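PDB 4ECG: putative iron-regulated protein A from Parabacteroides distasonis ATCC 8503, which is of unproven function but binds calcium ions and, as an imelysin-like member of the M75 peptidase family, is probably an iron-regulated cell-envelope protein. Local coordinates for residues 52-57 with 81-86; 112-117 with 137-142; 125-130 with 173-178; 237-242 with 370-375. All coordinates share one frame; numbering follows the deposited sequence.

Contact 1. Residues 52-57 with 81-86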
loop_
_atom_site.group_PDB
_atom_site.type_symbol
_atom_site.label_atom_id
_atom_site.label_comp_id
_atom_site.label_asym_id
_atom_site.label_seq_id
_atom_site.Cartn_x
_atom_site.Cartn_y
_atom_site.Cartn_z
ATOM N N LEU A 52 3.903 -12.902 -1.997
ATOM C CA LEU A 52 4.075 -13.832 -3.111
ATOM C C LEU A 52 3.250 -15.086 -2.820
ATOM O O LEU A 52 2.531 -15.563 -3.704
ATOM C CB LEU A 52 5.544 -14.169 -3.418
ATOM C CG LEU A 52 5.829 -15.179 -4.547
ATOM C CD1 LEU A 52 5.204 -14.754 -5.874
ATOM C CD2 LEU A 52 7.327 -15.447 -4.702
ATOM N N THR A 53 3.300 -15.570 -1.577
ATOM C CA THR A 53 2.577 -16.788 -1.200
ATOM C C THR A 53 1.087 -16.525 -1.433
ATOM O O THR A 53 0.425 -17.312 -2.088
ATOM C CB THR A 53 2.871 -17.244 0.255
ATOM O OG1 THR A 53 4.271 -17.556 0.412
ATOM C CG2 THR A 53 2.031 -18.465 0.631
ATOM N N LYS A 54 0.572 -15.392 -0.956
ATOM C CA LYS A 54 -0.853 -15.121 -1.049
ATOM C C LYS A 54 -1.272 -14.830 -2.498
ATOM O O LYS A 54 -2.414 -15.134 -2.881
ATOM C CB LYS A 54 -1.297 -13.961 -0.139
ATOM C CG LYS A 54 -0.901 -14.013 1.335
ATOM C CD LYS A 54 -1.934 -14.674 2.197
ATOM C CE LYS A 54 -1.501 -14.838 3.662
ATOM N NZ LYS A 54 -1.609 -13.543 4.367
HETATM N N MSE A 55 -0.366 -14.242 -3.298
HETATM C CA MSE A 55 -0.640 -13.979 -4.717
HETATM C C MSE A 55 -0.706 -15.268 -5.545
HETATM O O MSE A 55 -1.535 -15.396 -6.409
HETATM C CB MSE A 55 0.363 -12.989 -5.323
HETATM C CG MSE A 55 -0.016 -12.492 -6.703
HETATM SE SE MSE A 55 -1.669 -11.387 -6.694
HETATM C CE MSE A 55 -0.823 -9.734 -6.230
ATOM N N THR A 56 0.168 -16.198 -5.283
ATOM C CA THR A 56 0.073 -17.524 -5.856
ATOM C C THR A 56 -1.243 -18.210 -5.460
ATOM O O THR A 56 -1.886 -18.785 -6.311
ATOM C CB THR A 56 1.323 -18.365 -5.503
ATOM O OG1 THR A 56 2.521 -17.623 -5.871
ATOM C CG2 THR A 56 1.288 -19.828 -6.194
ATOM N N ALA A 57 -1.708 -18.101 -4.218
ATOM C CA ALA A 57 -3.037 -18.685 -3.865
ATOM C C ALA A 57 -4.149 -17.958 -4.624
ATOM O O ALA A 57 -5.107 -18.584 -5.156
ATOM C CB ALA A 57 -3.309 -18.627 -2.383
ATOM N N TRP A 81 -8.398 -12.485 -3.023
ATOM C CA TRP A 81 -8.074 -11.125 -3.494
ATOM C C TRP A 81 -7.842 -10.228 -2.314
ATOM O O TRP A 81 -6.808 -9.510 -2.238
ATOM C CB TRP A 81 -9.220 -10.589 -4.377
ATOM C CG TRP A 81 -9.004 -9.214 -4.925
ATOM C CD1 TRP A 81 -8.425 -8.868 -6.137
ATOM C CD2 TRP A 81 -9.285 -7.933 -4.265
ATOM N NE1 TRP A 81 -8.354 -7.508 -6.265
ATOM C CE2 TRP A 81 -8.856 -6.901 -5.179
ATOM C CE3 TRP A 81 -9.839 -7.565 -3.057
ATOM C CZ2 TRP A 81 -8.980 -5.562 -4.878
ATOM C CZ3 TRP A 81 -9.970 -6.205 -2.759
ATOM C CH2 TRP A 81 -9.542 -5.232 -3.646
ATOM N N ARG A 82 -8.781 -10.248 -1.362
ATOM C CA ARG A 82 -8.629 -9.491 -0.091
ATOM C C ARG A 82 -7.384 -9.862 0.725
ATOM O O ARG A 82 -6.738 -8.999 1.320
ATOM C CB ARG A 82 -9.842 -9.655 0.821
ATOM C CG ARG A 82 -11.147 -9.103 0.266
ATOM C CD ARG A 82 -12.223 -9.191 1.342
ATOM N NE ARG A 82 -13.601 -9.034 0.828
ATOM C CZ ARG A 82 -14.207 -7.873 0.541
ATOM N NH1 ARG A 82 -13.565 -6.722 0.644
ATOM N NH2 ARG A 82 -15.475 -7.851 0.146
ATOM N N ALA A 83 -7.094 -11.148 0.792
ATOM C CA ALA A 83 -5.990 -11.658 1.602
ATOM C C ALA A 83 -4.615 -11.267 1.001
ATOM O O ALA A 83 -3.722 -10.925 1.731
ATOM C CB ALA A 83 -6.111 -13.168 1.795
ATOM N N VAL A 84 -4.456 -11.293 -0.325
ATOM C CA VAL A 84 -3.195 -10.830 -0.934
ATOM C C VAL A 84 -3.061 -9.325 -0.794
ATOM O O VAL A 84 -1.955 -8.781 -0.736
ATOM C CB VAL A 84 -2.965 -11.316 -2.415
ATOM C CG1 VAL A 84 -3.851 -10.637 -3.440
ATOM C CG2 VAL A 84 -1.532 -11.099 -2.780
ATOM N N ARG A 85 -4.193 -8.643 -0.718
ATOM C CA ARG A 85 -4.160 -7.220 -0.577
ATOM C C ARG A 85 -3.673 -6.723 0.795
ATOM O O ARG A 85 -3.225 -5.601 0.893
ATOM C CB ARG A 85 -5.535 -6.631 -0.893
ATOM C CG ARG A 85 -5.455 -5.128 -1.088
ATOM C CD ARG A 85 -6.574 -4.574 -1.910
ATOM N NE ARG A 85 -6.435 -3.129 -2.036
ATOM C CZ ARG A 85 -5.765 -2.504 -2.997
ATOM N NH1 ARG A 85 -5.165 -3.150 -3.968
ATOM N NH2 ARG A 85 -5.716 -1.201 -2.982
ATOM N N VAL A 86 -3.788 -7.551 1.838
ATOM C CA VAL A 86 -3.326 -7.166 3.187
ATOM C C VAL A 86 -1.839 -6.854 3.112
ATOM O O VAL A 86 -1.451 -5.723 3.376
ATOM C CB VAL A 86 -3.728 -8.152 4.294
ATOM C CG1 VAL A 86 -3.102 -7.770 5.654
ATOM C CG2 VAL A 86 -5.272 -8.241 4.409
HETATM O O HOH W 1 -3.704 -11.784 4.392
#
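An antiparallel helix pair, helix 29-68 against helix 71-89, forms this part of the helical imelysin fold, and Lys54, Met55 and Val84 make the seam. The short segments run at 165° to one another with their axes 8.5 Å apart, and the CA atoms of Lys54 and Val84 approach to 4.9 Å. Val84 is the wedge. Its CG2, anti to the backbone N, pushes against the backbone of helix 29-68, 3.4 Å from Met55 N. Val84 CG2 also lies 3.7 Å from Met55 CB. The chain of Met55, a selenomethionine bent at chi2 and chi3, brings its SE to 3.9 Å from Val84 CG2, while Phe148 of helix 147-155 touches both side chains from outside the pair. On the other flank Lys54 lays CB against Val84, 3.7 Å from its CA, and its chain then bends toward Ala83. Lys54 NZ donates a hydrogen bond to a water 2.7 Å away, which in turn donates to Ala83 O. Asp50, one turn back, forms a salt bridge with the same ammonium. The chemistry is thus split: apolar contact closes the buried side, while a lysine held by a carboxylate and a water ties the outer edge.

Contact 2. Residues 112-117 with 137-142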
loop_
_atom_site.group_PDB
_atom_site.type_symbol
_atom_site.label_atom_id
_atom_site.label_comp_id
_atom_site.label_asym_id
_atom_site.label_seq_id
_atom_site.Cartn_x
_atom_site.Cartn_y
_atom_site.Cartn_z
ATOM N N PRO A 112 -7.734 5.855 -10.656
ATOM C CA PRO A 112 -8.868 5.076 -11.193
ATOM C C PRO A 112 -8.526 4.344 -12.500
ATOM O O PRO A 112 -7.406 4.454 -13.012
ATOM C CB PRO A 112 -9.940 6.150 -11.464
ATOM C CG PRO A 112 -9.144 7.363 -11.756
ATOM C CD PRO A 112 -7.901 7.293 -10.907
ATOM N N LEU A 113 -9.516 3.632 -13.020
ATOM C CA LEU A 113 -9.360 2.804 -14.171
ATOM C C LEU A 113 -9.900 3.516 -15.403
ATOM O O LEU A 113 -10.768 4.362 -15.315
ATOM C CB LEU A 113 -10.103 1.458 -13.972
ATOM C CG LEU A 113 -9.672 0.589 -12.797
ATOM C CD1 LEU A 113 -10.704 -0.552 -12.614
ATOM C CD2 LEU A 113 -8.236 0.065 -12.951
ATOM N N ASP A 114 -9.390 3.118 -16.566
ATOM C CA ASP A 114 -9.963 3.501 -17.811
ATOM C C ASP A 114 -11.097 2.539 -18.175
ATOM O O ASP A 114 -10.926 1.563 -18.939
ATOM C CB ASP A 114 -8.881 3.535 -18.878
ATOM C CG ASP A 114 -9.435 3.816 -20.295
ATOM O OD1 ASP A 114 -10.616 4.187 -20.415
ATOM O OD2 ASP A 114 -8.675 3.665 -21.271
ATOM N N LYS A 115 -12.267 2.852 -17.640
ATOM C CA LYS A 115 -13.435 2.011 -17.765
ATOM C C LYS A 115 -13.897 1.891 -19.205
ATOM O O LYS A 115 -14.292 0.829 -19.628
ATOM C CB LYS A 115 -14.560 2.522 -16.846
ATOM C CG LYS A 115 -14.193 2.391 -15.359
ATOM C CD LYS A 115 -15.293 2.868 -14.401
ATOM C CE LYS A 115 -15.346 4.386 -14.275
ATOM N NZ LYS A 115 -16.780 4.852 -14.163
ATOM N N ASN A 116 -13.817 2.938 -19.996
ATOM C CA ASN A 116 -14.158 2.757 -21.412
ATOM C C ASN A 116 -13.241 1.779 -22.167
ATOM O O ASN A 116 -13.713 0.984 -22.966
ATOM C CB ASN A 116 -14.258 4.105 -22.187
ATOM C CG ASN A 116 -15.458 4.982 -21.731
ATOM O OD1 ASN A 116 -16.342 4.583 -20.958
ATOM N ND2 ASN A 116 -15.472 6.179 -22.215
ATOM N N GLY A 117 -11.944 1.845 -21.922
ATOM C CA GLY A 117 -10.989 0.925 -22.539
ATOM C C GLY A 117 -11.185 -0.525 -22.097
ATOM O O GLY A 117 -11.069 -1.427 -22.945
ATOM N N ASP A 137 1.203 8.957 -18.669
ATOM C CA ASP A 137 0.589 10.093 -19.368
ATOM C C ASP A 137 -0.239 9.784 -20.626
ATOM O O ASP A 137 -0.500 10.698 -21.385
ATOM C CB ASP A 137 1.656 11.138 -19.705
ATOM C CG ASP A 137 2.707 10.640 -20.706
ATOM O OD1 ASP A 137 2.461 9.671 -21.471
ATOM O OD2 ASP A 137 3.789 11.258 -20.719
ATOM N N ALA A 138 -0.616 8.524 -20.855
ATOM C CA ALA A 138 -1.633 8.154 -21.855
ATOM C C ALA A 138 -2.893 7.671 -21.064
ATOM O O ALA A 138 -2.729 6.944 -20.065
ATOM C CB ALA A 138 -1.059 7.070 -22.752
ATOM N N GLU A 139 -4.130 8.078 -21.431
ATOM C CA GLU A 139 -5.358 7.726 -20.587
ATOM C C GLU A 139 -5.629 6.206 -20.652
ATOM O O GLU A 139 -6.038 5.555 -19.660
ATOM C CB GLU A 139 -6.662 8.542 -20.927
ATOM C CG GLU A 139 -7.397 8.225 -22.262
ATOM C CD GLU A 139 -8.904 7.899 -22.119
ATOM O OE1 GLU A 139 -9.596 8.544 -21.299
ATOM O OE2 GLU A 139 -9.410 6.990 -22.834
ATOM N N ASP A 140 -5.349 5.665 -21.842
ATOM C CA ASP A 140 -5.339 4.229 -22.115
ATOM C C ASP A 140 -3.935 3.585 -21.911
ATOM O O ASP A 140 -3.583 2.618 -22.601
ATOM C CB ASP A 140 -5.767 4.049 -23.567
ATOM C CG ASP A 140 -4.813 4.740 -24.535
ATOM O OD1 ASP A 140 -3.869 5.486 -24.100
ATOM O OD2 ASP A 140 -5.032 4.509 -25.730
ATOM N N GLY A 141 -3.120 4.136 -21.005
ATOM C CA GLY A 141 -1.897 3.475 -20.633
ATOM C C GLY A 141 -2.296 2.109 -20.107
ATOM O O GLY A 141 -3.337 1.972 -19.474
ATOM N N PRO A 142 -1.506 1.085 -20.400
ATOM C CA PRO A 142 -1.860 -0.250 -19.978
ATOM C C PRO A 142 -2.123 -0.412 -18.510
ATOM O O PRO A 142 -2.978 -1.190 -18.145
ATOM C CB PRO A 142 -0.643 -1.085 -20.377
ATOM C CG PRO A 142 -0.041 -0.354 -21.552
ATOM C CD PRO A 142 -0.336 1.100 -21.301
#
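Asp114 packs against the turn residues Glu139 and Asp140, and the close fit of this small contact is all on its side chain. Its CB sits 3.6 Å from Glu139 O, and OD2 reaches to 3.5 Å from Asp140 CA, with Asp140 CB just beyond. With CG anti to the backbone N (chi1 175°), the carboxylate swings over the turn while still reaching its own helix: Gly117 N donates to Asp114 OD1 over 3.1 Å. That bond is nearly straight at the hydrogen, 165°, yet it arrives from above the carboxylate plane. Asn144 braces the same corner, bonding Glu139 O through ND2 and pairing with Asp114 through the backbone. The solvent side is much looser. Glu139, exposed and poorly ordered, folds back so that its OE2 comes within 3.7 Å of Asp114 OD2, the two carboxylate planes being 58° apart. Two like charges this near would probably repel, though the disorder of Glu139 leaves the exact distance uncertain. Residues 138-141 form a type I beta turn closed by Gly141 N to Ala138 O, and Asp137 just before it binds a calcium ion. Facing it across the contact, Asp114 is an aspartate N-cap at the start of helix 115-124.

Contact 3. Residues 125-130 with 173-178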
loop_
_atom_site.group_PDB
_atom_site.type_symbol
_atom_site.label_atom_id
_atom_site.label_comp_id
_atom_site.label_asym_id
_atom_site.label_seq_id
_atom_site.Cartn_x
_atom_site.Cartn_y
_atom_site.Cartn_z
ATOM N N GLY A 125 -11.622 -8.103 -27.721
ATOM C CA GLY A 125 -10.676 -9.131 -27.381
ATOM C C GLY A 125 -9.260 -8.744 -27.640
ATOM O O GLY A 125 -8.424 -9.614 -27.715
ATOM N N GLU A 126 -8.981 -7.445 -27.745
ATOM C CA GLU A 126 -7.609 -6.955 -27.994
ATOM C C GLU A 126 -6.776 -6.905 -26.693
ATOM O O GLU A 126 -6.378 -5.856 -26.180
ATOM C CB GLU A 126 -7.623 -5.598 -28.733
ATOM C CG GLU A 126 -6.456 -5.436 -29.725
ATOM C CD GLU A 126 -6.208 -3.997 -30.213
ATOM O OE1 GLU A 126 -7.134 -3.174 -30.076
ATOM O OE2 GLU A 126 -5.081 -3.696 -30.725
ATOM N N PHE A 127 -6.495 -8.071 -26.163
ATOM C CA PHE A 127 -5.817 -8.171 -24.874
ATOM C C PHE A 127 -4.405 -7.615 -24.812
ATOM O O PHE A 127 -3.970 -7.208 -23.735
ATOM C CB PHE A 127 -5.838 -9.604 -24.367
ATOM C CG PHE A 127 -7.209 -10.138 -24.208
ATOM C CD1 PHE A 127 -8.098 -9.522 -23.343
ATOM C CD2 PHE A 127 -7.606 -11.261 -24.890
ATOM C CE1 PHE A 127 -9.383 -10.027 -23.191
ATOM C CE2 PHE A 127 -8.879 -11.773 -24.774
ATOM C CZ PHE A 127 -9.775 -11.158 -23.918
ATOM N N SER A 128 -3.730 -7.520 -25.946
ATOM C CA SER A 128 -2.415 -6.864 -26.012
ATOM C C SER A 128 -2.347 -5.445 -25.415
ATOM O O SER A 128 -1.282 -5.012 -24.970
ATOM C CB SER A 128 -1.840 -6.853 -27.462
ATOM O OG SER A 128 -2.654 -6.142 -28.372
ATOM N N LYS A 129 -3.468 -4.742 -25.395
ATOM C CA LYS A 129 -3.510 -3.409 -24.840
ATOM C C LYS A 129 -3.262 -3.372 -23.313
ATOM O O LYS A 129 -3.054 -2.304 -22.758
ATOM C CB LYS A 129 -4.858 -2.739 -25.176
ATOM C CG LYS A 129 -5.088 -2.410 -26.657
ATOM C CD LYS A 129 -6.438 -1.688 -26.917
ATOM C CE LYS A 129 -6.393 -0.127 -26.915
ATOM N NZ LYS A 129 -6.386 0.609 -25.585
ATOM N N ILE A 130 -3.317 -4.514 -22.626
ATOM C CA ILE A 130 -3.285 -4.523 -21.171
ATOM C C ILE A 130 -1.951 -4.957 -20.589
ATOM O O ILE A 130 -1.728 -4.797 -19.396
ATOM C CB ILE A 130 -4.431 -5.362 -20.587
ATOM C CG1 ILE A 130 -4.052 -6.813 -20.405
ATOM C CG2 ILE A 130 -5.701 -5.213 -21.437
ATOM C CD1 ILE A 130 -5.158 -7.635 -19.773
ATOM N N GLU A 173 -14.278 -11.416 -20.949
ATOM C CA GLU A 173 -14.023 -10.799 -19.667
ATOM C C GLU A 173 -13.367 -11.802 -18.742
ATOM O O GLU A 173 -12.558 -11.415 -17.934
ATOM C CB GLU A 173 -15.336 -10.331 -19.110
ATOM C CG GLU A 173 -15.268 -9.592 -17.799
ATOM C CD GLU A 173 -16.641 -9.171 -17.318
ATOM O OE1 GLU A 173 -17.643 -9.529 -17.987
ATOM O OE2 GLU A 173 -16.705 -8.452 -16.289
ATOM N N LEU A 174 -13.684 -13.090 -18.892
ATOM C CA LEU A 174 -13.048 -14.149 -18.112
ATOM C C LEU A 174 -11.588 -14.289 -18.494
ATOM O O LEU A 174 -10.705 -14.399 -17.630
ATOM C CB LEU A 174 -13.754 -15.499 -18.309
ATOM C CG LEU A 174 -15.089 -15.586 -17.532
ATOM C CD1 LEU A 174 -15.932 -16.705 -18.110
ATOM C CD2 LEU A 174 -14.902 -15.766 -16.019
ATOM N N GLU A 175 -11.313 -14.304 -19.783
ATOM C CA GLU A 175 -9.932 -14.356 -20.200
ATOM C C GLU A 175 -9.167 -13.077 -19.717
ATOM O O GLU A 175 -7.986 -13.124 -19.320
ATOM C CB GLU A 175 -9.859 -14.558 -21.712
ATOM C CG GLU A 175 -8.439 -14.755 -22.195
ATOM C CD GLU A 175 -7.730 -16.022 -21.647
ATOM O OE1 GLU A 175 -8.454 -17.028 -21.293
ATOM O OE2 GLU A 175 -6.441 -15.997 -21.598
ATOM N N TYR A 176 -9.867 -11.939 -19.705
ATOM C CA TYR A 176 -9.280 -10.683 -19.266
ATOM C C TYR A 176 -8.848 -10.851 -17.804
ATOM O O TYR A 176 -7.701 -10.655 -17.473
ATOM C CB TYR A 176 -10.328 -9.576 -19.500
ATOM C CG TYR A 176 -9.840 -8.131 -19.467
ATOM C CD1 TYR A 176 -8.744 -7.718 -18.682
ATOM C CD2 TYR A 176 -10.506 -7.158 -20.186
ATOM C CE1 TYR A 176 -8.362 -6.390 -18.600
ATOM C CE2 TYR A 176 -10.097 -5.844 -20.122
ATOM C CZ TYR A 176 -9.021 -5.469 -19.350
ATOM O OH TYR A 176 -8.633 -4.147 -19.371
ATOM N N LEU A 177 -9.772 -11.310 -16.958
ATOM C CA LEU A 177 -9.543 -11.599 -15.544
ATOM C C LEU A 177 -8.331 -12.520 -15.331
ATOM O O LEU A 177 -7.538 -12.301 -14.404
ATOM C CB LEU A 177 -10.793 -12.212 -14.903
ATOM C CG LEU A 177 -10.716 -12.658 -13.414
ATOM C CD1 LEU A 177 -10.305 -11.468 -12.511
ATOM C CD2 LEU A 177 -12.008 -13.367 -12.904
ATOM N N LYS A 178 -8.194 -13.542 -16.153
ATOM C CA LYS A 178 -7.050 -14.455 -16.079
ATOM C C LYS A 178 -5.759 -13.702 -16.399
ATOM O O LYS A 178 -4.770 -13.835 -15.675
ATOM C CB LYS A 178 -7.213 -15.593 -17.074
ATOM C CG LYS A 178 -6.219 -16.746 -16.954
ATOM C CD LYS A 178 -6.186 -17.648 -18.188
ATOM C CE LYS A 178 -6.983 -18.949 -18.069
ATOM N NZ LYS A 178 -7.110 -19.651 -19.416
#
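Phe127, Tyr176 and Ile130 bring most of the buried surface to this contact, which packs an irregular segment against helix 171-196. Phe127 reaches across from the segment with its CE1 3.8 Å from Tyr176 CB, close to where that side chain leaves the helix. Further round the same ring, Phe127 CE2 lies 4.0 Å from Glu175 CG, so the phenyl meets the stems of two successive helix residues. Behind it, the carbonyl carbon of Gly125 stands over the centre of one face, 4.0 Å above the ring plane. Tyr176, with CG anti to the backbone N (chi1 -164°), sends its ring away from the helix toward Ile130. Two branches of the isoleucine meet it: Ile130 CD1 is 3.6 Å from Tyr176 CE1, and Ile130 CG2 is 3.7 Å from Tyr176 OH. The hydroxyl is hydrogen-bonded to Leu145 O, which satisfies it within the protein. Glu175 turns its carboxylate off from the phenyl, bending at chi2, and forms a long salt bridge with Lys178, its hydrogen bond weak. In the fold, helix 115-124 lies beside the contact: Ile121 touches Phe127, Ile130 and Tyr176. Helix 147-155 comes up to the tyrosine through Thr150 and Met154. The irregular segment thus packs against helices 115-124 and 171-196, while helix 29-68 lies on another side of helix 171-196, touching Lys178 and Leu174.

Contact 4. Residues 237-242 with 370-375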
loop_
_atom_site.group_PDB
_atom_site.type_symbol
_atom_site.label_atom_id
_atom_site.label_comp_id
_atom_site.label_asym_id
_atom_site.label_seq_id
_atom_site.Cartn_x
_atom_site.Cartn_y
_atom_site.Cartn_z
ATOM N N ASN A 237 8.196 8.166 -0.957
ATOM C CA ASN A 237 7.782 6.763 -1.015
ATOM C C ASN A 237 8.130 5.919 0.241
ATOM O O ASN A 237 8.073 4.667 0.221
ATOM C CB ASN A 237 8.415 6.173 -2.259
ATOM C CG ASN A 237 9.919 6.300 -2.259
ATOM O OD1 ASN A 237 10.550 6.340 -1.201
ATOM N ND2 ASN A 237 10.494 6.391 -3.440
ATOM N N GLY A 238 8.417 6.603 1.353
ATOM C CA GLY A 238 8.617 5.946 2.636
ATOM C C GLY A 238 7.522 6.199 3.659
ATOM O O GLY A 238 6.377 6.457 3.307
HETATM N N MSE A 239 7.880 6.140 4.939
HETATM C CA MSE A 239 6.863 6.202 5.992
HETATM C C MSE A 239 6.028 7.500 5.933
HETATM O O MSE A 239 4.806 7.425 5.930
HETATM C CB MSE A 239 7.485 5.975 7.370
HETATM C CG MSE A 239 8.006 4.529 7.537
HETATM SE SE MSE A 239 9.488 4.418 8.790
HETATM C CE MSE A 239 8.382 4.239 10.351
ATOM N N ALA A 240 6.678 8.660 5.802
ATOM C CA ALA A 240 5.938 9.928 5.762
ATOM C C ALA A 240 5.145 10.074 4.475
ATOM O O ALA A 240 4.136 10.747 4.435
ATOM C CB ALA A 240 6.855 11.119 5.995
ATOM N N GLY A 241 5.561 9.400 3.421
ATOM C CA GLY A 241 4.809 9.460 2.158
ATOM C C GLY A 241 3.436 8.882 2.345
ATOM O O GLY A 241 2.420 9.490 1.915
ATOM N N ILE A 242 3.396 7.695 2.964
ATOM C CA ILE A 242 2.116 6.971 3.101
ATOM C C ILE A 242 1.179 7.599 4.150
ATOM O O ILE A 242 -0.038 7.730 3.866
ATOM C CB ILE A 242 2.294 5.461 3.307
ATOM C CG1 ILE A 242 0.943 4.751 3.112
ATOM C CG2 ILE A 242 2.860 5.143 4.679
ATOM C CD1 ILE A 242 0.299 4.907 1.735
ATOM N N THR A 370 3.854 14.923 10.433
ATOM C CA THR A 370 4.726 15.846 11.113
ATOM C C THR A 370 5.704 15.116 12.015
ATOM O O THR A 370 6.890 15.424 12.037
ATOM C CB THR A 370 3.895 16.799 11.973
ATOM O OG1 THR A 370 3.000 17.495 11.114
ATOM C CG2 THR A 370 4.786 17.818 12.707
ATOM N N GLY A 371 5.197 14.145 12.775
ATOM C CA GLY A 371 6.014 13.373 13.729
ATOM C C GLY A 371 7.135 12.608 13.045
ATOM O O GLY A 371 8.296 12.651 13.474
ATOM N N LEU A 372 6.788 11.896 11.970
ATOM C CA LEU A 372 7.785 11.195 11.183
ATOM C C LEU A 372 8.828 12.165 10.595
ATOM O O LEU A 372 9.969 11.815 10.518
ATOM C CB LEU A 372 7.123 10.378 10.073
ATOM C CG LEU A 372 6.224 9.240 10.550
ATOM C CD1 LEU A 372 5.268 8.884 9.415
ATOM C CD2 LEU A 372 7.093 8.088 11.054
ATOM N N GLY A 373 8.442 13.376 10.205
ATOM C CA GLY A 373 9.412 14.427 9.807
ATOM C C GLY A 373 10.449 14.763 10.879
ATOM O O GLY A 373 11.651 14.993 10.579
ATOM N N VAL A 374 9.987 14.791 12.130
ATOM C CA VAL A 374 10.846 15.171 13.250
ATOM C C VAL A 374 11.798 14.018 13.506
ATOM O O VAL A 374 13.016 14.230 13.602
ATOM C CB VAL A 374 10.060 15.546 14.517
ATOM C CG1 VAL A 374 11.034 15.857 15.636
ATOM C CG2 VAL A 374 9.196 16.762 14.247
ATOM N N VAL A 375 11.269 12.795 13.523
ATOM C CA VAL A 375 12.128 11.625 13.639
ATOM C C VAL A 375 13.193 11.636 12.532
ATOM O O VAL A 375 14.331 11.371 12.797
ATOM C CB VAL A 375 11.380 10.273 13.608
ATOM C CG1 VAL A 375 12.407 9.154 13.688
ATOM C CG2 VAL A 375 10.402 10.116 14.778
#
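Leu372 meets Met239 and Ala240 in a buried helix-helix contact of the imelysin fold, where the start of helix 239-259 comes up against helix 355-377 near its C-terminal end. Along 370-375, Thr370 comes first and faces away, its OG1 hydrogen-bonded to Ala366 O in its own helix. Gly371 serves the helix backbone, its carbonyl accepting from Val375 N. Leu372 then carries the contact. With CG anti to its carbonyl carbon (chi1 -64°), the side chain extends across to the first turn of the other helix. There its CB faces the methyl of Ala240, 4.2 Å from Ala240 CB. CD1 of Leu372 lies 3.9 Å from Ala240 CA, and CD2 goes to the selenomethionine Met239, whose side chain crosses that of the leucine at about a right angle. Past the leucine, Gly373 adds almost nothing, while Val374 and Val375 turn to other neighbours: both touch helix 324-343, and Val375 also reaches Leu233. Leu233 touches Leu372 and Met239 as well, so helix 225-233 closes one flank of the cluster. No hydrogen bond crosses; the fit rests on van der Waals contacts: Met239 CE is 4.1 Å from Leu372 CD2, and Leu372 CD1 packs 3.8 Å from the carbonyl oxygen, Met239 O.

Overall arrangement
Contact 4 is the buried one, purely apolar, and lies across the chain's centre from contacts 1 and 3; its centre is about 39 Å from that of contact 3. Contact 1 is also a helix pair but only partly buried, mixing an apolar seam with a water-bridged lysine. Contacts 2 and 3 lie farther out and touch each other: Pro142 CB rests 3.6 Å from Lys129 O, and their segments alternate along the chain round helix 115-124. In chemistry, contact 2 gathers carboxylates close to a calcium site whereas contact 3 is aromatic and aliphatic. Helix 147-155 adjoins contacts 1, 2 and 3, and helix 171-196, which carries one side of contact 3, also borders contact 1.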